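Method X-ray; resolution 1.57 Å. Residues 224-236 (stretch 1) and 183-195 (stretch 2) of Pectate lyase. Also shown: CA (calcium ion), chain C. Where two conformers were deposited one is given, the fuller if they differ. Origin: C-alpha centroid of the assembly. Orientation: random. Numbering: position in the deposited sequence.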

ATOM      1  N   GLY A 224      -0.148  -0.764  -5.928  1.00  9.26           N
ATOM      2  CA  GLY A 224       0.374  -0.471  -4.559  1.00  8.08           C
ATOM      3  C   GLY A 224       0.266  -1.600  -3.535  1.00  7.45           C
ATOM      4  O   GLY A 224      -0.263  -2.677  -3.829  1.00  7.63           O
ATOM      5  N   GLN A 225       0.839  -1.356  -2.352  1.00  6.27           N
ATOM      6  CA  GLN A 225       0.766  -2.267  -1.216  1.00  4.95           C
ATOM      7  C   GLN A 225      -0.253  -1.695  -0.233  1.00  6.29           C
ATOM      8  O   GLN A 225      -1.269  -2.331   0.031  1.00  7.97           O
ATOM      9  CB  GLN A 225       2.162  -2.424  -0.583  1.00  5.77           C
ATOM     10  CG  GLN A 225       3.098  -2.993  -1.640  1.00  6.36           C
ATOM     11  CD  GLN A 225       4.452  -3.308  -1.053  1.00  5.79           C
ATOM     12  OE1 GLN A 225       5.195  -2.432  -0.679  1.00  7.31           O
ATOM     13  NE2 GLN A 225       4.759  -4.600  -0.968  1.00  7.02           N
ATOM     14  N   THR A 226       0.020  -0.514   0.287  1.00  5.79           N
ATOM     15  CA  THR A 226      -0.899   0.187   1.181  1.00  5.02           C
ATOM     16  C   THR A 226      -1.015   1.632   0.656  1.00  5.78           C
ATOM     17  O   THR A 226      -0.153   2.468   0.927  1.00  7.48           O
ATOM     18  CB  THR A 226      -0.414   0.163   2.657  1.00  5.83           C
ATOM     19  OG1 THR A 226       0.947   0.659   2.734  1.00  6.72           O
ATOM     20  CG2 THR A 226      -0.425  -1.270   3.233  1.00  5.98           C
ATOM     21  N   ASP A 227      -2.084   1.896  -0.076  1.00  5.93           N
ATOM     22  CA  ASP A 227      -2.280   3.220  -0.694  1.00  6.01           C
ATOM     23  C   ASP A 227      -3.413   3.958   0.013  1.00  6.73           C
ATOM     24  O   ASP A 227      -4.317   3.343   0.634  1.00  7.76           O
ATOM     25  CB  ASP A 227      -2.629   3.066  -2.188  1.00  7.07           C
ATOM     26  CG  ASP A 227      -1.445   2.625  -3.033  1.00  7.58           C
ATOM     27  OD1 ASP A 227      -0.268   2.650  -2.561  1.00  7.97           O
ATOM     28  OD2 ASP A 227      -1.706   2.292  -4.208  1.00  9.46           O
ATOM     29  N   ALA A 228      -3.386   5.285  -0.081  1.00  6.10           N
ATOM     30  CA  ALA A 228      -4.426   6.132   0.529  1.00  6.82           C
ATOM     31  C   ALA A 228      -4.779   7.285  -0.400  1.00  6.77           C
ATOM     32  O   ALA A 228      -3.912   7.942  -0.896  1.00  8.08           O
ATOM     33  CB  ALA A 228      -3.985   6.648   1.897  1.00  6.01           C
ATOM     34  N   SER A 229      -6.077   7.466  -0.660  1.00  8.55           N
ATOM     35  CA  SER A 229      -6.565   8.457  -1.616  0.50  8.59           C
ATOM     36  C   SER A 229      -7.906   9.003  -1.162  1.00  9.35           C
ATOM     37  O   SER A 229      -8.496   8.532  -0.183  1.00  8.83           O
ATOM     38  CB  SER A 229      -6.749   7.832  -3.007  0.50  9.16           C
ATOM     39  OG  SER A 229      -5.546   7.251  -3.476  0.50 11.27           O
ATOM     40  N   ASN A 230      -8.391  10.012  -1.885  1.00  9.54           N
ATOM     41  CA  ASN A 230      -9.750  10.538  -1.728  1.00 10.70           C
ATOM     42  C   ASN A 230     -10.161  10.924  -0.298  1.00  9.73           C
ATOM     43  O   ASN A 230     -11.210  10.503   0.248  1.00 10.70           O
ATOM     44  CB  ASN A 230     -10.741   9.597  -2.418  1.00 10.76           C
ATOM     45  CG  ASN A 230     -10.423   9.415  -3.903  1.00 13.57           C
ATOM     46  OD1 ASN A 230      -9.935  10.338  -4.557  1.00 16.78           O
ATOM     47  ND2 ASN A 230     -10.655   8.210  -4.422  1.00 19.26           N
ATOM     48  N   GLY A 231      -9.282  11.693   0.335  1.00 10.37           N
ATOM     49  CA  GLY A 231      -9.563  12.270   1.637  1.00 10.05           C
ATOM     50  C   GLY A 231      -9.394  11.301   2.788  1.00  9.70           C
ATOM     51  O   GLY A 231      -9.808  11.600   3.920  1.00 10.26           O
ATOM     52  N   ALA A 232      -8.763  10.141   2.513  1.00  9.40           N
ATOM     53  CA  ALA A 232      -8.370   9.234   3.575  1.00  9.55           C
ATOM     54  C   ALA A 232      -7.683  10.036   4.695  1.00 10.13           C
ATOM     55  O   ALA A 232      -6.962  10.982   4.403  1.00 10.41           O
ATOM     56  CB  ALA A 232      -7.405   8.156   3.019  1.00 10.36           C
ATOM     57  N   ASN A 233      -7.890   9.681   5.954  1.00  8.76           N
ATOM     58  CA  ASN A 233      -7.366  10.542   7.040  1.00  8.89           C
ATOM     59  C   ASN A 233      -7.318   9.813   8.373  1.00  9.24           C
ATOM     60  O   ASN A 233      -8.193   8.995   8.663  1.00  9.41           O
ATOM     61  CB  ASN A 233      -8.293  11.788   7.184  1.00  8.12           C
ATOM     62  CG  ASN A 233      -7.571  13.054   7.588  1.00 12.16           C
ATOM     63  OD1 ASN A 233      -6.351  13.170   7.540  1.00  9.92           O
ATOM     64  ND2 ASN A 233      -8.364  14.039   8.029  1.00 15.41           N
ATOM     65  N   TYR A 234      -6.305  10.133   9.180  1.00  7.97           N
ATOM     66  CA  TYR A 234      -6.170   9.602  10.549  1.00  8.65           C
ATOM     67  C   TYR A 234      -5.864   8.130  10.515  1.00  8.39           C
ATOM     68  O   TYR A 234      -6.715   7.270  10.827  1.00  8.18           O
ATOM     69  CB  TYR A 234      -7.376   9.897  11.454  1.00  9.42           C
ATOM     70  CG  TYR A 234      -7.780  11.358  11.490  1.00 10.74           C
ATOM     71  CD1 TYR A 234      -6.826  12.351  11.785  1.00 12.02           C
ATOM     72  CD2 TYR A 234      -9.107  11.740  11.245  1.00 13.54           C
ATOM     73  CE1 TYR A 234      -7.191  13.686  11.858  1.00 13.91           C
ATOM     74  CE2 TYR A 234      -9.475  13.114  11.279  1.00 13.41           C
ATOM     75  CZ  TYR A 234      -8.496  14.046  11.593  1.00 15.33           C
ATOM     76  OH  TYR A 234      -8.840  15.395  11.662  1.00 19.19           O
ATOM     77  N   ILE A 235      -4.609   7.858  10.152  1.00  6.84           N
ATOM     78  CA  ILE A 235      -4.179   6.493   9.868  1.00  6.64           C
ATOM     79  C   ILE A 235      -2.802   6.267  10.459  1.00  7.51           C
ATOM     80  O   ILE A 235      -1.923   7.126  10.333  1.00  8.32           O
ATOM     81  CB  ILE A 235      -4.065   6.314   8.332  1.00  6.63           C
ATOM     82  CG1 ILE A 235      -5.457   6.460   7.691  1.00  7.80           C
ATOM     83  CG2 ILE A 235      -3.426   4.943   7.950  1.00  6.16           C
ATOM     84  CD1 ILE A 235      -5.397   6.879   6.202  1.00  8.39           C
ATOM     85  N   THR A 236      -2.602   5.115  11.089  1.00  6.86           N
ATOM     86  CA  THR A 236      -1.286   4.748  11.560  1.00  7.66           C
ATOM     87  C   THR A 236      -0.907   3.437  10.889  1.00  7.38           C
ATOM     88  O   THR A 236      -1.701   2.501  10.931  1.00  6.91           O
ATOM     89  CB  THR A 236      -1.270   4.572  13.082  1.00  7.85           C
ATOM     90  OG1 THR A 236      -1.522   5.857  13.683  1.00  6.84           O
ATOM     91  CG2 THR A 236       0.091   4.043  13.595  1.00  8.58           C
TER
HETATM   92 CA    CA C 401      -3.392   1.875  -5.774  0.50  8.66          CA
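Stretch 2, residues 183-195: YDNITINGGTHIW

Stretch 2 runs beside stretch 1 in the same direction, pairing with it in two short parallel ladders. Strand 186-189 lies next to strand 226-229, with 13° between their directions and a closest approach of 4.7 Å between their axes. A second ladder pairs Asn233 with Thr192, Ile235 with Ile194 and Thr236 with Trp195; the strands there continue beyond both stretches. Each stretch turns a corner between its strands, stretch 1 at Tyr234 and stretch 2 at His193. The contact buries 987 Å², both sides summed.

In the first ladder Thr226 pairs with Ile186, Asp227 with Thr187, Ala228 with Ile188 and Ser229 with Asn189. The hydrogen bonds alternate between the stretches, as parallel strands require. Ile186 N donates to Gln225 O at 2.8 Å, and Asp227 N donates to Ile186 O at 3.0 Å. Ile188 N then donates to Asp227 O at 2.8 Å, and Ser229 N to Ile188 O at 2.9 Å.

Ile188 has the largest area covered, 84 Å². Its rotamer is m, t. It lies on the same sheet face as Ala228, and its CB is 4.2 Å from Ala228 CB. Ile188 CG2 lies 3.7 Å from Ala232 CB, and Ile188 CD1 lies 4.0 Å from Ile235 CD1. One side chain thus makes apolar contact with residues of both ladders.

Beyond the Ser229 and Asn189 pair the register shifts by one. Stretch 1 makes a type I' turn from Ser229 to Ala232, closed by Ala232 N to Ser229 O at 3.2 Å. Gly190 has positive phi, and its N donates to the same Ser229 O at 3.1 Å. Asn230 reaches across, its ND2 donating to Asn189 OD1 at 3.0 Å. Pairing resumes with Asn233 beside Thr192, where Asn233 N donates to Gly191 O at 3.0 Å.

Tyr234 comes next in covered area, with 67 Å². It faces His193 where both stretches turn, and both residues have positive phi. Tyr234 CB sits over one face of the His193 imidazole, 4.2 Å from the ring centroid. The two rings are near parallel, at 25°, but slid apart, with centroids 5.3 Å apart, so they barely overlap. Ile194 N donates to Tyr234 O at 3.1 Å, and Thr236 N to Ile194 O at 2.9 Å. Ile235 CG1 packs 4.1 Å from Ile194 CB.

Asp227, with 62 Å² covered, lies on the other sheet face from Ile188. Its OD2 binds the calcium ion CA at 2.3 Å. Asp184 binds the same ion through OD1 at 2.3 Å and OD2 at 2.4 Å. The shared cation lets Asp184 OD1 and Asp227 OD2 lie 3.1 Å apart without a hydrogen bond. Three waters and one atom from elsewhere in the structure complete the coordination. Asp184 OD1 also accepts from Gly224 N at 2.8 Å. A CB on Gly224 would clash with Asp227 OD2, so the absence of a side chain leaves room for this carboxylate.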

ATOM      1  N   TYR A 183      -5.047  -3.396  -8.653  1.00  8.96           N
ATOM      2  CA  TYR A 183      -5.186  -3.941  -7.285  1.00  7.35           C
ATOM      3  C   TYR A 183      -4.013  -3.615  -6.429  1.00  7.99           C
ATOM      4  O   TYR A 183      -2.874  -3.847  -6.822  1.00  9.77           O
ATOM      5  CB  TYR A 183      -5.417  -5.487  -7.278  1.00  6.82           C
ATOM      6  CG  TYR A 183      -6.488  -5.843  -8.259  1.00  6.10           C
ATOM      7  CD1 TYR A 183      -7.761  -5.282  -8.139  1.00  7.41           C
ATOM      8  CD2 TYR A 183      -6.209  -6.671  -9.357  1.00  6.13           C
ATOM      9  CE1 TYR A 183      -8.734  -5.526  -9.090  1.00  6.82           C
ATOM     10  CE2 TYR A 183      -7.179  -6.935 -10.305  1.00  9.15           C
ATOM     11  CZ  TYR A 183      -8.425  -6.380 -10.177  1.00  4.31           C
ATOM     12  OH  TYR A 183      -9.359  -6.588 -11.171  1.00  6.30           O
ATOM     13  N   ASP A 184      -4.317  -3.111  -5.241  1.00  6.40           N
ATOM     14  CA  ASP A 184      -3.313  -2.973  -4.190  1.00  6.15           C
ATOM     15  C   ASP A 184      -3.575  -4.118  -3.198  1.00  6.71           C
ATOM     16  O   ASP A 184      -4.631  -4.768  -3.271  1.00  7.37           O
ATOM     17  CB  ASP A 184      -3.560  -1.653  -3.459  1.00  6.33           C
ATOM     18  CG  ASP A 184      -3.608  -0.446  -4.369  1.00  8.45           C
ATOM     19  OD1 ASP A 184      -2.864  -0.353  -5.365  1.00 11.08           O
ATOM     20  OD2 ASP A 184      -4.359   0.512  -4.050  1.00 10.47           O
ATOM     21  N   ASN A 185      -2.692  -4.330  -2.207  1.00  4.98           N
ATOM     22  CA  ASN A 185      -3.066  -5.238  -1.102  1.00  5.58           C
ATOM     23  C   ASN A 185      -4.142  -4.582  -0.217  1.00  5.53           C
ATOM     24  O   ASN A 185      -5.149  -5.218   0.111  1.00  6.19           O
ATOM     25  CB  ASN A 185      -1.828  -5.632  -0.278  1.00  5.80           C
ATOM     26  CG  ASN A 185      -0.712  -6.116  -1.163  1.00  6.64           C
ATOM     27  OD1 ASN A 185       0.331  -5.441  -1.282  1.00  7.03           O
ATOM     28  ND2 ASN A 185      -0.896  -7.294  -1.806  1.00  7.74           N
ATOM     29  N   ILE A 186      -3.940  -3.300   0.114  1.00  6.19           N
ATOM     30  CA  ILE A 186      -4.932  -2.540   0.883  1.00  6.31           C
ATOM     31  C   ILE A 186      -5.038  -1.133   0.262  1.00  6.52           C
ATOM     32  O   ILE A 186      -4.017  -0.449   0.065  1.00  6.69           O
ATOM     33  CB  ILE A 186      -4.523  -2.387   2.376  1.00  6.32           C
ATOM     34  CG1 ILE A 186      -4.384  -3.754   3.043  1.00  6.22           C
ATOM     35  CG2 ILE A 186      -5.553  -1.496   3.148  1.00  7.60           C
ATOM     36  CD1 ILE A 186      -3.768  -3.675   4.455  1.00  6.05           C
ATOM     37  N   THR A 187      -6.275  -0.754  -0.085  1.00  7.96           N
ATOM     38  CA  THR A 187      -6.550   0.532  -0.665  1.00  8.29           C
ATOM     39  C   THR A 187      -7.420   1.308   0.334  1.00  9.76           C
ATOM     40  O   THR A 187      -8.555   0.922   0.581  1.00 10.16           O
ATOM     41  CB  THR A 187      -7.347   0.372  -2.009  1.00  8.30           C
ATOM     42  OG1 THR A 187      -6.661  -0.503  -2.926  1.00 10.92           O
ATOM     43  CG2 THR A 187      -7.556   1.739  -2.630  1.00  9.64           C
ATOM     44  N   ILE A 188      -6.906   2.411   0.890  1.00  9.13           N
ATOM     45  CA  ILE A 188      -7.719   3.268   1.768  1.00  8.95           C
ATOM     46  C   ILE A 188      -8.310   4.356   0.930  1.00  9.95           C
ATOM     47  O   ILE A 188      -7.587   5.237   0.467  1.00 11.25           O
ATOM     48  CB  ILE A 188      -6.894   3.837   2.943  1.00  9.66           C
ATOM     49  CG1 ILE A 188      -6.163   2.686   3.646  1.00  8.89           C
ATOM     50  CG2 ILE A 188      -7.812   4.613   3.905  1.00 10.36           C
ATOM     51  CD1 ILE A 188      -5.194   3.153   4.806  1.00  9.83           C
ATOM     52  N   ASN A 189      -9.609   4.247   0.636  1.00  9.24           N
ATOM     53  CA  ASN A 189     -10.240   5.149  -0.303  1.00 11.23           C
ATOM     54  C   ASN A 189     -11.298   5.942   0.475  1.00 10.96           C
ATOM     55  O   ASN A 189     -12.417   5.501   0.592  1.00  9.89           O
ATOM     56  CB  ASN A 189     -10.845   4.309  -1.451  1.00 11.79           C
ATOM     57  CG  ASN A 189     -11.723   5.099  -2.366  1.00 12.80           C
ATOM     58  OD1 ASN A 189     -11.698   6.332  -2.370  1.00 11.56           O
ATOM     59  ND2 ASN A 189     -12.507   4.384  -3.194  1.00 14.40           N
ATOM     60  N   GLY A 190     -10.904   7.079   1.049  1.00 10.98           N
ATOM     61  CA  GLY A 190     -11.774   7.851   1.921  1.00 11.10           C
ATOM     62  C   GLY A 190     -11.819   7.316   3.344  1.00  9.57           C
ATOM     63  O   GLY A 190     -12.445   7.907   4.211  1.00 11.08           O
ATOM     64  N   GLY A 191     -11.156   6.178   3.597  1.00  8.84           N
ATOM     65  CA  GLY A 191     -11.205   5.555   4.914  1.00  8.88           C
ATOM     66  C   GLY A 191     -10.525   6.405   5.988  1.00  9.75           C
ATOM     67  O   GLY A 191      -9.565   7.164   5.728  1.00  9.02           O
ATOM     68  N   THR A 192     -11.031   6.283   7.206  1.00  9.09           N
ATOM     69  CA  THR A 192     -10.571   7.122   8.306  1.00  9.44           C
ATOM     70  C   THR A 192     -10.440   6.279   9.575  1.00  9.37           C
ATOM     71  O   THR A 192     -11.173   5.313   9.767  1.00  9.38           O
ATOM     72  CB  THR A 192     -11.556   8.331   8.594  1.00  9.58           C
ATOM     73  OG1 THR A 192     -12.912   7.852   8.684  1.00  9.99           O
ATOM     74  CG2 THR A 192     -11.497   9.402   7.510  1.00  8.41           C
ATOM     75  N   HIS A 193      -9.541   6.683  10.469  1.00  9.82           N
ATOM     76  CA  HIS A 193      -9.273   5.941  11.709  1.00  7.83           C
ATOM     77  C   HIS A 193      -8.927   4.500  11.394  1.00  9.14           C
ATOM     78  O   HIS A 193      -9.694   3.570  11.655  1.00  8.18           O
ATOM     79  CB  HIS A 193     -10.395   6.056  12.761  1.00  8.18           C
ATOM     80  CG  HIS A 193     -10.561   7.451  13.264  1.00  9.57           C
ATOM     81  ND1 HIS A 193     -11.594   8.264  12.858  1.00 10.51           N
ATOM     82  CD2 HIS A 193      -9.763   8.202  14.055  1.00 12.49           C
ATOM     83  CE1 HIS A 193     -11.473   9.441  13.456  1.00 11.21           C
ATOM     84  NE2 HIS A 193     -10.369   9.433  14.180  1.00 12.02           N
ATOM     85  N   ILE A 194      -7.736   4.341  10.833  1.00  7.55           N
ATOM     86  CA  ILE A 194      -7.268   3.035  10.381  1.00  8.09           C
ATOM     87  C   ILE A 194      -5.913   2.728  10.989  1.00  8.03           C
ATOM     88  O   ILE A 194      -5.065   3.571  11.040  1.00  8.25           O
ATOM     89  CB  ILE A 194      -7.237   2.942   8.830  1.00  8.35           C
ATOM     90  CG1 ILE A 194      -8.695   2.997   8.289  1.00 10.12           C
ATOM     91  CG2 ILE A 194      -6.538   1.614   8.326  1.00  5.78           C
ATOM     92  CD1 ILE A 194      -8.816   3.478   6.917  1.00 12.24           C
ATOM     93  N   TRP A 195      -5.767   1.494  11.460  1.00  7.77           N
ATOM     94  CA  TRP A 195      -4.497   0.986  11.934  1.00  7.03           C
ATOM     95  C   TRP A 195      -4.119  -0.261  11.153  1.00  7.74           C
ATOM     96  O   TRP A 195      -4.850  -1.236  11.186  1.00  7.65           O
ATOM     97  CB  TRP A 195      -4.572   0.628  13.434  1.00  7.79           C
ATOM     98  CG  TRP A 195      -3.250   0.281  14.099  1.00  7.27           C
ATOM     99  CD1 TRP A 195      -1.988   0.690  13.740  1.00  6.69           C
ATOM    100  CD2 TRP A 195      -3.101  -0.453  15.324  1.00  7.66           C
ATOM    101  NE1 TRP A 195      -1.049   0.207  14.665  1.00  7.48           N
ATOM    102  CE2 TRP A 195      -1.715  -0.503  15.633  1.00  6.44           C
ATOM    103  CE3 TRP A 195      -4.017  -1.111  16.176  1.00  7.23           C
ATOM    104  CZ2 TRP A 195      -1.223  -1.162  16.770  1.00  8.89           C
ATOM    105  CZ3 TRP A 195      -3.517  -1.795  17.300  1.00  7.06           C
ATOM    106  CH2 TRP A 195      -2.129  -1.802  17.598  1.00  8.51           C
TER
HETATM  107  O   HOH W   1      -0.051  -4.785  -5.774  1.00 13.60           O
HETATM  108  O   HOH W   2       2.716  -6.366  -2.139  1.00  7.87           O
HETATM  109  O   HOH W   3      -2.427   3.773  -6.757  1.00 19.17           O
HETATM  110  O   HOH W   4      -4.747   3.512  -4.842  1.00 15.19           O
HETATM  111  O   HOH W   5      -5.171   1.080  -7.078  1.00 13.89           O